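Local atomic coordinates of 2-dehydropantoate 2-reductase (Porphyromonas gingivalis, PDB entry 2QYT), a protein that probably catalyses the NADPH-dependent reduction of 2-dehydropantoate (ketopantoate) to (R)-pantoate, a step in pantothenate biosynthesis. Residues 286-292 / 304-308; 203-208 / 256-260; 96-100 / 125-130; 162-168 / 192-197. One frame throughout, in Å; residues are numbered along the deposited sequence.

Contact 1: 286-292 / 304-308. With SO4 (sulfate ion), chain D.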
# COMPACT_ATOMS: atom_id res chain seq x y z
N LEU A 286 -10.41 -8.11 -3.64
CA LEU A 286 -10.06 -7.58 -4.93
C LEU A 286 -11.21 -7.99 -5.85
O LEU A 286 -11.26 -7.59 -7.00
CB LEU A 286 -8.71 -8.17 -5.36
CG LEU A 286 -7.65 -7.94 -4.26
CD1 LEU A 286 -6.57 -9.02 -4.22
CD2 LEU A 286 -7.04 -6.54 -4.36
N THR A 287 -12.14 -8.76 -5.30
CA THR A 287 -13.30 -9.30 -6.02
C THR A 287 -14.62 -8.89 -5.33
O THR A 287 -15.47 -8.24 -5.95
CB THR A 287 -13.23 -10.85 -6.11
OG1 THR A 287 -11.85 -11.26 -6.18
CG2 THR A 287 -13.97 -11.36 -7.33
N GLY A 288 -14.77 -9.27 -4.05
CA GLY A 288 -15.99 -9.00 -3.30
C GLY A 288 -16.40 -7.55 -3.29
O GLY A 288 -17.58 -7.23 -3.45
N TYR A 289 -15.41 -6.67 -3.13
CA TYR A 289 -15.63 -5.23 -3.07
C TYR A 289 -16.39 -4.74 -4.30
O TYR A 289 -17.44 -4.08 -4.17
CB TYR A 289 -14.30 -4.47 -2.95
CG TYR A 289 -14.48 -2.98 -3.11
CD1 TYR A 289 -14.98 -2.19 -2.06
CD2 TYR A 289 -14.20 -2.35 -4.33
CE1 TYR A 289 -15.17 -0.82 -2.22
CE2 TYR A 289 -14.40 -0.98 -4.50
CZ TYR A 289 -14.88 -0.22 -3.44
OH TYR A 289 -15.06 1.14 -3.62
N VAL A 290 -15.82 -5.10 -5.47
CA VAL A 290 -16.33 -4.78 -6.81
C VAL A 290 -17.80 -5.18 -6.99
O VAL A 290 -18.64 -4.33 -7.32
CB VAL A 290 -15.43 -5.44 -7.93
CG1 VAL A 290 -15.73 -4.82 -9.29
CG2 VAL A 290 -13.96 -5.27 -7.61
N VAL A 291 -18.12 -6.45 -6.74
CA VAL A 291 -19.51 -6.93 -6.80
C VAL A 291 -20.48 -6.07 -5.95
O VAL A 291 -21.57 -5.67 -6.41
CB VAL A 291 -19.60 -8.43 -6.34
CG1 VAL A 291 -21.06 -8.87 -6.13
CG2 VAL A 291 -18.89 -9.35 -7.35
N ARG A 292 -20.07 -5.77 -4.73
CA ARG A 292 -20.95 -5.06 -3.83
C ARG A 292 -21.07 -3.58 -4.13
O ARG A 292 -22.16 -3.00 -4.00
CB ARG A 292 -20.56 -5.33 -2.39
CG ARG A 292 -21.13 -6.65 -1.90
CD ARG A 292 -20.86 -6.85 -0.42
NE ARG A 292 -20.10 -8.08 -0.23
CZ ARG A 292 -18.76 -8.16 -0.29
NH1 ARG A 292 -18.00 -7.08 -0.52
NH2 ARG A 292 -18.19 -9.34 -0.11
N TYR A 304 -17.61 -10.30 -13.30
CA TYR A 304 -17.20 -10.28 -11.90
C TYR A 304 -18.10 -11.15 -11.03
O TYR A 304 -17.61 -11.88 -10.18
CB TYR A 304 -17.17 -8.85 -11.37
CG TYR A 304 -15.80 -8.23 -11.38
CD1 TYR A 304 -15.38 -7.45 -12.45
CD2 TYR A 304 -14.93 -8.41 -10.30
CE1 TYR A 304 -14.11 -6.87 -12.46
CE2 TYR A 304 -13.65 -7.83 -10.30
CZ TYR A 304 -13.26 -7.07 -11.38
OH TYR A 304 -12.01 -6.49 -11.37
N LYS A 305 -19.41 -11.08 -11.25
CA LYS A 305 -20.38 -11.84 -10.45
C LYS A 305 -20.28 -13.35 -10.68
O LYS A 305 -20.35 -14.12 -9.74
CB LYS A 305 -21.81 -11.35 -10.69
CG LYS A 305 -22.07 -9.93 -10.20
CD LYS A 305 -23.55 -9.69 -9.95
CE LYS A 305 -24.31 -9.25 -11.19
NZ LYS A 305 -24.61 -10.36 -12.15
N ARG A 306 -20.11 -13.76 -11.94
CA ARG A 306 -19.85 -15.16 -12.29
C ARG A 306 -18.57 -15.62 -11.60
O ARG A 306 -18.53 -16.69 -11.00
CB ARG A 306 -19.72 -15.32 -13.82
CG ARG A 306 -19.87 -16.76 -14.33
CD ARG A 306 -18.72 -17.19 -15.28
NE ARG A 306 -18.88 -16.75 -16.68
CZ ARG A 306 -18.08 -17.10 -17.69
NH1 ARG A 306 -17.04 -17.92 -17.50
NH2 ARG A 306 -18.30 -16.64 -18.92
N MSE A 307 -17.53 -14.78 -11.66
CA MSE A 307 -16.20 -15.09 -11.12
C MSE A 307 -16.16 -15.18 -9.58
O MSE A 307 -15.60 -16.13 -9.02
CB MSE A 307 -15.18 -14.05 -11.64
CG MSE A 307 -13.88 -14.61 -12.23
SE MSE A 307 -13.50 -13.99 -14.06
CE MSE A 307 -11.87 -14.93 -14.47
N TYR A 308 -16.76 -14.19 -8.91
CA TYR A 308 -16.81 -14.13 -7.45
C TYR A 308 -17.58 -15.31 -6.88
O TYR A 308 -17.02 -16.14 -6.15
CB TYR A 308 -17.44 -12.80 -6.97
CG TYR A 308 -17.68 -12.74 -5.48
CD1 TYR A 308 -16.64 -12.40 -4.60
CD2 TYR A 308 -18.94 -13.02 -4.93
CE1 TYR A 308 -16.85 -12.35 -3.23
CE2 TYR A 308 -19.15 -12.96 -3.56
CZ TYR A 308 -18.10 -12.63 -2.72
OH TYR A 308 -18.30 -12.57 -1.36
S SO4 D . -16.04 -11.12 0.39
O1 SO4 D . -16.24 -10.59 -0.96
O2 SO4 D . -15.61 -12.52 0.35
O3 SO4 D . -15.01 -10.30 1.07
O4 SO4 D . -17.33 -11.05 1.08

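Contact 2: 203-208 / 256-260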
# COMPACT_ATOMS: atom_id res chain seq x y z
N MSE A 203 -7.65 -1.52 -9.78
CA MSE A 203 -8.27 -2.12 -10.97
C MSE A 203 -7.39 -3.22 -11.57
O MSE A 203 -7.88 -4.32 -11.82
CB MSE A 203 -8.60 -1.05 -11.99
CG MSE A 203 -9.78 -0.16 -11.64
SE MSE A 203 -9.96 1.35 -12.90
CE MSE A 203 -8.09 1.58 -13.38
N MSE A 204 -6.10 -2.92 -11.75
CA MSE A 204 -5.11 -3.87 -12.25
C MSE A 204 -5.02 -5.15 -11.42
O MSE A 204 -5.04 -6.26 -11.94
CB MSE A 204 -3.73 -3.21 -12.24
CG MSE A 204 -3.55 -2.12 -13.26
SE MSE A 204 -3.53 -2.82 -15.07
CE MSE A 204 -2.02 -4.06 -14.89
N ILE A 205 -4.90 -4.98 -10.11
CA ILE A 205 -4.74 -6.13 -9.22
C ILE A 205 -6.08 -6.83 -8.97
O ILE A 205 -6.12 -8.03 -8.79
CB ILE A 205 -4.03 -5.75 -7.91
CG1 ILE A 205 -3.98 -6.96 -6.98
CG2 ILE A 205 -4.74 -4.61 -7.24
CD1 ILE A 205 -3.27 -6.72 -5.67
N SER A 206 -7.17 -6.07 -8.99
CA SER A 206 -8.50 -6.68 -8.97
C SER A 206 -8.63 -7.61 -10.19
O SER A 206 -8.74 -8.82 -10.05
CB SER A 206 -9.58 -5.58 -8.93
OG SER A 206 -10.89 -6.11 -8.91
N VAL A 207 -8.56 -7.06 -11.40
CA VAL A 207 -8.76 -7.90 -12.60
C VAL A 207 -7.79 -9.09 -12.60
O VAL A 207 -8.23 -10.23 -12.74
CB VAL A 207 -8.71 -7.13 -13.95
CG1 VAL A 207 -9.74 -5.98 -13.97
CG2 VAL A 207 -7.32 -6.62 -14.24
N THR A 208 -6.51 -8.82 -12.38
CA THR A 208 -5.45 -9.84 -12.42
C THR A 208 -5.65 -10.92 -11.37
O THR A 208 -5.59 -12.11 -11.68
CB THR A 208 -4.04 -9.22 -12.25
OG1 THR A 208 -3.81 -8.25 -13.28
CG2 THR A 208 -2.96 -10.29 -12.32
N LEU A 256 -4.84 0.01 -18.91
CA LEU A 256 -4.76 -1.19 -18.08
C LEU A 256 -4.44 -2.44 -18.88
O LEU A 256 -3.58 -3.24 -18.48
CB LEU A 256 -6.07 -1.41 -17.30
CG LEU A 256 -6.62 -0.43 -16.25
CD1 LEU A 256 -7.85 -1.05 -15.58
CD2 LEU A 256 -5.59 -0.02 -15.22
N LEU A 257 -5.13 -2.61 -20.01
CA LEU A 257 -4.98 -3.79 -20.88
C LEU A 257 -3.53 -4.04 -21.30
O LEU A 257 -3.02 -5.16 -21.15
CB LEU A 257 -5.85 -3.65 -22.14
CG LEU A 257 -6.41 -4.84 -22.95
CD1 LEU A 257 -6.52 -4.42 -24.42
CD2 LEU A 257 -5.61 -6.14 -22.84
N ASP A 258 -2.86 -3.01 -21.82
CA ASP A 258 -1.52 -3.17 -22.38
C ASP A 258 -0.47 -3.55 -21.34
O ASP A 258 0.41 -4.37 -21.61
CB ASP A 258 -1.10 -1.91 -23.14
CG ASP A 258 -0.12 -2.21 -24.24
OD1 ASP A 258 1.06 -1.82 -24.10
OD2 ASP A 258 -0.51 -2.85 -25.24
N LYS A 259 -0.58 -2.95 -20.15
CA LYS A 259 0.29 -3.26 -19.00
C LYS A 259 0.30 -4.75 -18.62
O LYS A 259 1.35 -5.30 -18.24
CB LYS A 259 -0.10 -2.38 -17.79
CG LYS A 259 0.91 -2.36 -16.64
CD LYS A 259 2.20 -1.60 -17.00
CE LYS A 259 3.40 -2.11 -16.20
NZ LYS A 259 4.65 -1.39 -16.57
N GLN A 260 -0.86 -5.40 -18.75
CA GLN A 260 -1.00 -6.85 -18.58
C GLN A 260 -0.14 -7.67 -19.57
O GLN A 260 0.32 -8.77 -19.23
CB GLN A 260 -2.47 -7.28 -18.74
CG GLN A 260 -3.51 -6.32 -18.13
CD GLN A 260 -3.97 -6.72 -16.75
OE1 GLN A 260 -3.72 -7.83 -16.28
NE2 GLN A 260 -4.67 -5.81 -16.08

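Contact 3: 96-100 / 125-130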
# COMPACT_ATOMS: atom_id res chain seq x y z
N MSE A 96 -10.12 -2.87 10.29
CA MSE A 96 -9.76 -1.46 10.37
C MSE A 96 -10.01 -0.86 11.77
O MSE A 96 -9.29 0.03 12.20
CB MSE A 96 -10.50 -0.64 9.31
CG MSE A 96 -9.58 0.38 8.63
SE MSE A 96 -8.08 -0.47 7.53
CE MSE A 96 -9.17 -1.54 6.31
N GLU A 97 -11.03 -1.37 12.45
CA GLU A 97 -11.40 -0.96 13.80
C GLU A 97 -10.23 -1.22 14.72
O GLU A 97 -9.79 -0.32 15.43
CB GLU A 97 -12.61 -1.76 14.25
CG GLU A 97 -13.99 -1.08 14.04
CD GLU A 97 -14.48 -0.98 12.59
OE1 GLU A 97 -13.94 -1.66 11.67
OE2 GLU A 97 -15.46 -0.21 12.39
N ARG A 98 -9.70 -2.44 14.66
CA ARG A 98 -8.58 -2.86 15.48
C ARG A 98 -7.28 -2.16 15.13
O ARG A 98 -6.56 -1.73 16.03
CB ARG A 98 -8.40 -4.37 15.39
CG ARG A 98 -7.24 -4.89 16.18
CD ARG A 98 -7.32 -6.40 16.31
NE ARG A 98 -6.08 -6.92 16.90
CZ ARG A 98 -5.86 -8.18 17.28
NH1 ARG A 98 -6.80 -9.12 17.18
NH2 ARG A 98 -4.68 -8.51 17.79
N GLY A 99 -6.97 -2.05 13.83
CA GLY A 99 -5.77 -1.31 13.40
C GLY A 99 -5.77 0.14 13.92
O GLY A 99 -4.75 0.63 14.36
N VAL A 100 -6.90 0.83 13.87
CA VAL A 100 -6.95 2.21 14.35
C VAL A 100 -6.72 2.22 15.90
O VAL A 100 -5.86 2.96 16.39
CB VAL A 100 -8.25 2.95 13.88
CG1 VAL A 100 -8.58 4.26 14.72
CG2 VAL A 100 -8.21 3.16 12.31
N ARG A 125 -11.99 4.18 4.71
CA ARG A 125 -12.28 3.30 5.82
C ARG A 125 -11.63 3.85 7.10
O ARG A 125 -12.32 4.12 8.10
CB ARG A 125 -11.84 1.87 5.49
CG ARG A 125 -12.71 1.21 4.36
CD ARG A 125 -12.26 -0.23 4.00
NE ARG A 125 -12.22 -1.14 5.17
CZ ARG A 125 -13.27 -1.43 5.95
NH1 ARG A 125 -14.45 -0.86 5.73
NH2 ARG A 125 -13.13 -2.27 6.98
N MSE A 126 -10.33 4.09 7.03
CA MSE A 126 -9.56 4.62 8.14
C MSE A 126 -9.98 6.02 8.57
O MSE A 126 -9.78 6.40 9.73
CB MSE A 126 -8.07 4.58 7.80
CG MSE A 126 -7.55 3.20 7.69
SE MSE A 126 -5.63 3.10 7.89
CE MSE A 126 -5.53 3.96 9.58
N ARG A 127 -10.55 6.79 7.65
CA ARG A 127 -11.11 8.10 8.00
C ARG A 127 -12.45 8.05 8.75
O ARG A 127 -13.04 9.11 9.02
CB ARG A 127 -11.30 8.96 6.75
CG ARG A 127 -10.04 9.54 6.26
CD ARG A 127 -10.25 10.35 4.98
NE ARG A 127 -8.98 10.56 4.30
CZ ARG A 127 -8.83 11.17 3.13
NH1 ARG A 127 -9.87 11.66 2.49
NH2 ARG A 127 -7.62 11.29 2.62
N THR A 128 -12.95 6.85 9.03
CA THR A 128 -14.23 6.72 9.72
C THR A 128 -14.07 7.35 11.11
O THR A 128 -14.88 8.18 11.50
CB THR A 128 -14.69 5.24 9.79
OG1 THR A 128 -15.02 4.82 8.48
CG2 THR A 128 -15.90 5.08 10.62
N TYR A 129 -13.02 6.99 11.82
CA TYR A 129 -12.90 7.46 13.20
C TYR A 129 -11.84 8.52 13.43
O TYR A 129 -11.72 9.02 14.56
CB TYR A 129 -12.66 6.31 14.16
CG TYR A 129 -13.62 5.15 14.06
CD1 TYR A 129 -14.91 5.22 14.60
CD2 TYR A 129 -13.23 3.96 13.45
CE1 TYR A 129 -15.77 4.15 14.54
CE2 TYR A 129 -14.08 2.90 13.37
CZ TYR A 129 -15.33 2.98 13.91
OH TYR A 129 -16.16 1.87 13.79
N LEU A 130 -11.11 8.87 12.36
CA LEU A 130 -10.03 9.86 12.43
C LEU A 130 -10.37 11.07 11.56
O LEU A 130 -11.06 10.90 10.58
CB LEU A 130 -8.71 9.24 11.94
CG LEU A 130 -8.28 8.07 12.84
CD1 LEU A 130 -7.24 7.17 12.20
CD2 LEU A 130 -7.88 8.61 14.30
O HOH W 1 -10.98 -3.82 7.80

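Contact 4: 162-168 / 192-197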
# COMPACT_ATOMS: atom_id res chain seq x y z
N TYR A 162 3.68 6.26 -4.16
CA TYR A 162 2.82 7.43 -4.40
C TYR A 162 2.01 7.78 -3.18
O TYR A 162 1.55 6.90 -2.48
CB TYR A 162 1.84 7.16 -5.54
CG TYR A 162 2.50 6.89 -6.84
CD1 TYR A 162 2.87 7.94 -7.68
CD2 TYR A 162 2.74 5.58 -7.26
CE1 TYR A 162 3.48 7.68 -8.92
CE2 TYR A 162 3.34 5.32 -8.50
CZ TYR A 162 3.70 6.38 -9.31
OH TYR A 162 4.29 6.14 -10.51
N PHE A 163 1.82 9.05 -2.91
CA PHE A 163 0.99 9.41 -1.74
C PHE A 163 0.43 10.79 -1.92
O PHE A 163 0.87 11.51 -2.82
CB PHE A 163 1.82 9.32 -0.45
CG PHE A 163 2.64 10.55 -0.19
CD1 PHE A 163 2.15 11.55 0.68
CD2 PHE A 163 3.87 10.72 -0.83
CE1 PHE A 163 2.90 12.72 0.93
CE2 PHE A 163 4.62 11.87 -0.62
CZ PHE A 163 4.13 12.88 0.29
N GLY A 164 -0.53 11.16 -1.08
CA GLY A 164 -1.09 12.50 -1.12
C GLY A 164 -2.33 12.66 -0.30
O GLY A 164 -2.97 11.68 0.05
N SER A 165 -2.63 13.93 0.04
CA SER A 165 -3.82 14.35 0.80
C SER A 165 -5.13 14.34 -0.04
O SER A 165 -6.22 14.24 0.52
CB SER A 165 -3.63 15.78 1.33
OG SER A 165 -3.49 16.75 0.27
N GLY A 166 -5.01 14.48 -1.35
CA GLY A 166 -6.16 14.61 -2.20
C GLY A 166 -6.51 16.07 -2.48
O GLY A 166 -7.11 16.37 -3.52
N LEU A 167 -6.14 16.95 -1.55
CA LEU A 167 -6.39 18.40 -1.64
C LEU A 167 -5.77 19.05 -2.90
O LEU A 167 -4.78 18.52 -3.44
CB LEU A 167 -5.89 19.09 -0.36
CG LEU A 167 -6.51 18.63 0.96
CD1 LEU A 167 -5.58 18.87 2.14
CD2 LEU A 167 -7.88 19.30 1.20
N PRO A 168 -6.31 20.21 -3.33
CA PRO A 168 -5.91 20.82 -4.59
C PRO A 168 -4.50 21.43 -4.57
O PRO A 168 -3.88 21.58 -5.63
CB PRO A 168 -6.95 21.93 -4.79
CG PRO A 168 -7.98 21.74 -3.71
CD PRO A 168 -7.30 21.03 -2.61
N THR A 192 -1.22 15.25 -7.16
CA THR A 192 -2.44 15.89 -6.74
C THR A 192 -3.67 14.99 -6.96
O THR A 192 -4.60 14.95 -6.11
CB THR A 192 -2.58 17.26 -7.44
OG1 THR A 192 -3.62 17.99 -6.81
CG2 THR A 192 -2.84 17.12 -8.95
N ASP A 193 -3.66 14.27 -8.09
CA ASP A 193 -4.66 13.27 -8.41
C ASP A 193 -4.29 11.91 -7.81
O ASP A 193 -4.21 10.89 -8.51
CB ASP A 193 -4.92 13.19 -9.94
CG ASP A 193 -3.66 12.88 -10.77
OD1 ASP A 193 -2.52 13.24 -10.36
OD2 ASP A 193 -3.83 12.30 -11.88
N ILE A 194 -4.08 11.89 -6.50
CA ILE A 194 -3.71 10.64 -5.87
C ILE A 194 -4.78 9.55 -6.02
O ILE A 194 -4.42 8.38 -6.08
CB ILE A 194 -3.33 10.81 -4.40
CG1 ILE A 194 -2.84 9.48 -3.81
CG2 ILE A 194 -4.48 11.43 -3.60
CD1 ILE A 194 -1.47 9.07 -4.27
N ASP A 195 -6.06 9.94 -6.08
CA ASP A 195 -7.18 9.00 -6.26
C ASP A 195 -7.01 8.17 -7.52
O ASP A 195 -7.34 6.99 -7.56
CB ASP A 195 -8.52 9.75 -6.32
CG ASP A 195 -8.93 10.34 -4.98
OD1 ASP A 195 -8.39 9.93 -3.94
OD2 ASP A 195 -9.81 11.22 -4.97
N TRP A 196 -6.49 8.80 -8.57
CA TRP A 196 -6.28 8.12 -9.84
C TRP A 196 -5.26 6.99 -9.73
O TRP A 196 -5.51 5.90 -10.21
CB TRP A 196 -5.87 9.13 -10.91
CG TRP A 196 -5.21 8.54 -12.10
CD1 TRP A 196 -3.97 8.86 -12.59
CD2 TRP A 196 -5.74 7.52 -12.95
NE1 TRP A 196 -3.70 8.10 -13.72
CE2 TRP A 196 -4.77 7.28 -13.96
CE3 TRP A 196 -6.94 6.79 -12.97
CZ2 TRP A 196 -4.97 6.32 -14.96
CZ3 TRP A 196 -7.14 5.85 -13.98
CH2 TRP A 196 -6.15 5.62 -14.95
N TYR A 197 -4.12 7.25 -9.09
CA TYR A 197 -3.09 6.22 -8.86
C TYR A 197 -3.63 5.06 -8.04
O TYR A 197 -3.34 3.89 -8.30
CB TYR A 197 -1.81 6.80 -8.22
CG TYR A 197 -1.10 7.75 -9.14
CD1 TYR A 197 -0.02 7.32 -9.92
CD2 TYR A 197 -1.54 9.06 -9.30
CE1 TYR A 197 0.62 8.20 -10.83
CE2 TYR A 197 -0.92 9.94 -10.17
CZ TYR A 197 0.17 9.51 -10.95
OH TYR A 197 0.77 10.40 -11.83

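Contact 1: 286-292 / 304-308
V290 and V291 of helix 288-296 pack against Y304 and Y308 of helix 302-309, forming a helix pair in the helical C-terminal part of the ketopantoate reductase fold. The axes of the two short helical segments run at 136° and approach to 9.6 Å. V290 packs closely on Y304. CG1 of V290 stands over the centre of one face of this ring, 3.7 Å from the centroid and 8° off the normal, in a CH-pi contact. Its chi1 of -165° sets this branch over the ring face and leaves CG2 of V290 3.7 Å from CE2 of Y304. L233 and V237 of helix 227-244 also press on the tyrosine, and its hydroxyl is hydrogen-bonded to S206, so the polar end of this buried residue is satisfied. V291 crosses Y308 at about a right angle, with CG2 of V291 3.8 Å from CB of Y308. T287 brings its CG2 methyl to the same carbon, approaching near the plane of the Y308 ring. That ring also passes close to G288, with CE1 of Y308 3.5 Å from CA of G288.

The other side of the contact is looser and polar: here the hydroxyl of Y308 and exposed R292 face a sulfate ion probably taken up from the crystallisation liquor. R292, bent at chi3, presents the edge of its guanidinium to it, but the modelled approach is implausibly short, which makes the ion's position doubtful. T285 hydrogen-bonds the sulfate, and OH of Y308, with that caution, gives a weak 2.9 Å hydrogen bond to its O1.

Contact 2: 203-208 / 256-260
L256 thrusts its isobutyl group against the end of selenomethionine M203, which it crosses at about a right angle. CE of M203 lies 3.4 Å from CD1 and 3.5 Å from CD2 of L256, closer than usual for carbon pairs; the bend at chi3 (-30°) places this methyl against the leucine fork. Selenomethionine M204 runs alongside L256 in the opposite direction; in the conformer described, one of two modelled, its SE is 3.5 Å from CD2 of L256.

Polar groups meet one turn further on. OG1 of T208 is 3.0 Å from OE1 of Q260 and 2.7 Å from the carbonyl O of M204; which of the two acceptors takes its proton is not settled. NE2 of Q260 is enclosed by CG2 of V207, 3.3 Å away, and, in the same conformer, by SE of M204 at 3.4 Å. This buried nitrogen has no hydrogen-bonding partner in the model.

The contact joins the middle of helix 194-215 to helix 252-262, both in the helical C-terminal part of the ketopantoate reductase fold; the short segments cross at 61°. Helix 227-244 completes the packing: V237 touches M203 and V207, and L234 touches V207 and L256.

Contact 3: 96-100 / 125-130
M96 and M126, both selenomethionines, meet where helix 96-103 packs against the end of helix 122-126 in the Rossmann-type nucleotide-binding fold. Helix 96-103 is the connection between the parallel strands 86-89 and 111-115, and the segment 125-130 follows the second of them.

The apolar contacts form the inner layer. CG of M96 lies 3.6 Å from CG of M126, the two chains crossing at about a right angle. V100 and L130 reach toward each other tip to tip: both branches of V100 meet CD1 of L130 at 4.1 Å, and CG2 of V100 also touches CE of M126 at 3.9 Å. M126 and L130 also rest on I113 of strand 111-115, which ties this layer to the sheet.

R125 makes the mixed contacts. M96, bent at chi2 and chi3, curls its CE methyl to the guanidinium edge, 3.3 Å from NE of R125. A water accepts a 2.8 Å hydrogen bond from NH2 of R125, near the guanidinium plane, and a weak one from the backbone N of M96, bridging the segments.

Hydrogen bonding between side chains lies at the exposed margin. CG2 of T128 sits over the centre of the Y129 ring, while the carboxylate of E97 comes to the ring's edge, its plane turned 80° from the ring. OH of Y129 donates to OE2 of E97 at 2.6 Å, on the anti side and 19° out of the carboxylate plane.

Contact 4: 162-168 / 192-197
Y162 and Y197 stack where strand 158-164 of the mixed sheet meets the first turn of helix 194-215, at the passage from the nucleotide-binding part of the chain to its helical C-terminal part. The rings form an offset stack, with centroids 4.5 Å apart and planes inclined by 28°. CD1 of Y197 stands over the centre of the Y162 ring, and the closest atoms are CE1 of Y162 and CE1 of Y197 at 3.5 Å. Although the rings overlap, the two side chains cross at about a right angle. Y189 also brings its ring to Y162, extending the aromatic group.

I194 projects onto the strand backbone. Chi1 (-176°) directs CG1 and the turn at chi2 then brings CD1 of I194 to 3.5 Å from C of F163, while CG2 meets the backbone of G166, 3.8 Å from its N. G164, lacking a side chain, lets strand and helix approach closely, its CA 5.7 Å from CA of I194. F163 points away and packs on helix 172-183.

Toward solvent the fit becomes loose: OG1 of T192 comes no nearer than 3.6 Å to the carbonyl O of L167. The loop that follows the strand is shaped by an ST turn. OG of S165, itself hydrogen-bonded to E174, accepts from N of L167 at 3.2 Å with an N-H...O angle of 139°.

Along the chain the contacts come in series: contact 3, contact 4, contact 2, contact 1. Contact 3 belongs to the nucleotide-binding part built on the parallel sheet, while contacts 1 and 2 lie in the helical C-terminal part, their centres 15 Å apart. Contacts 1 and 2 touch, through S206 of helix 194-215 and L286. Contact 4 uses the start of that same helix and joins it to the mixed sheet; its centre is about 20 Å from those of contacts 2 and 3. Helix 194-215 runs from the sheet junction into the helical packing and so links contacts 4 and 2 in this probable NADPH-dependent reductase.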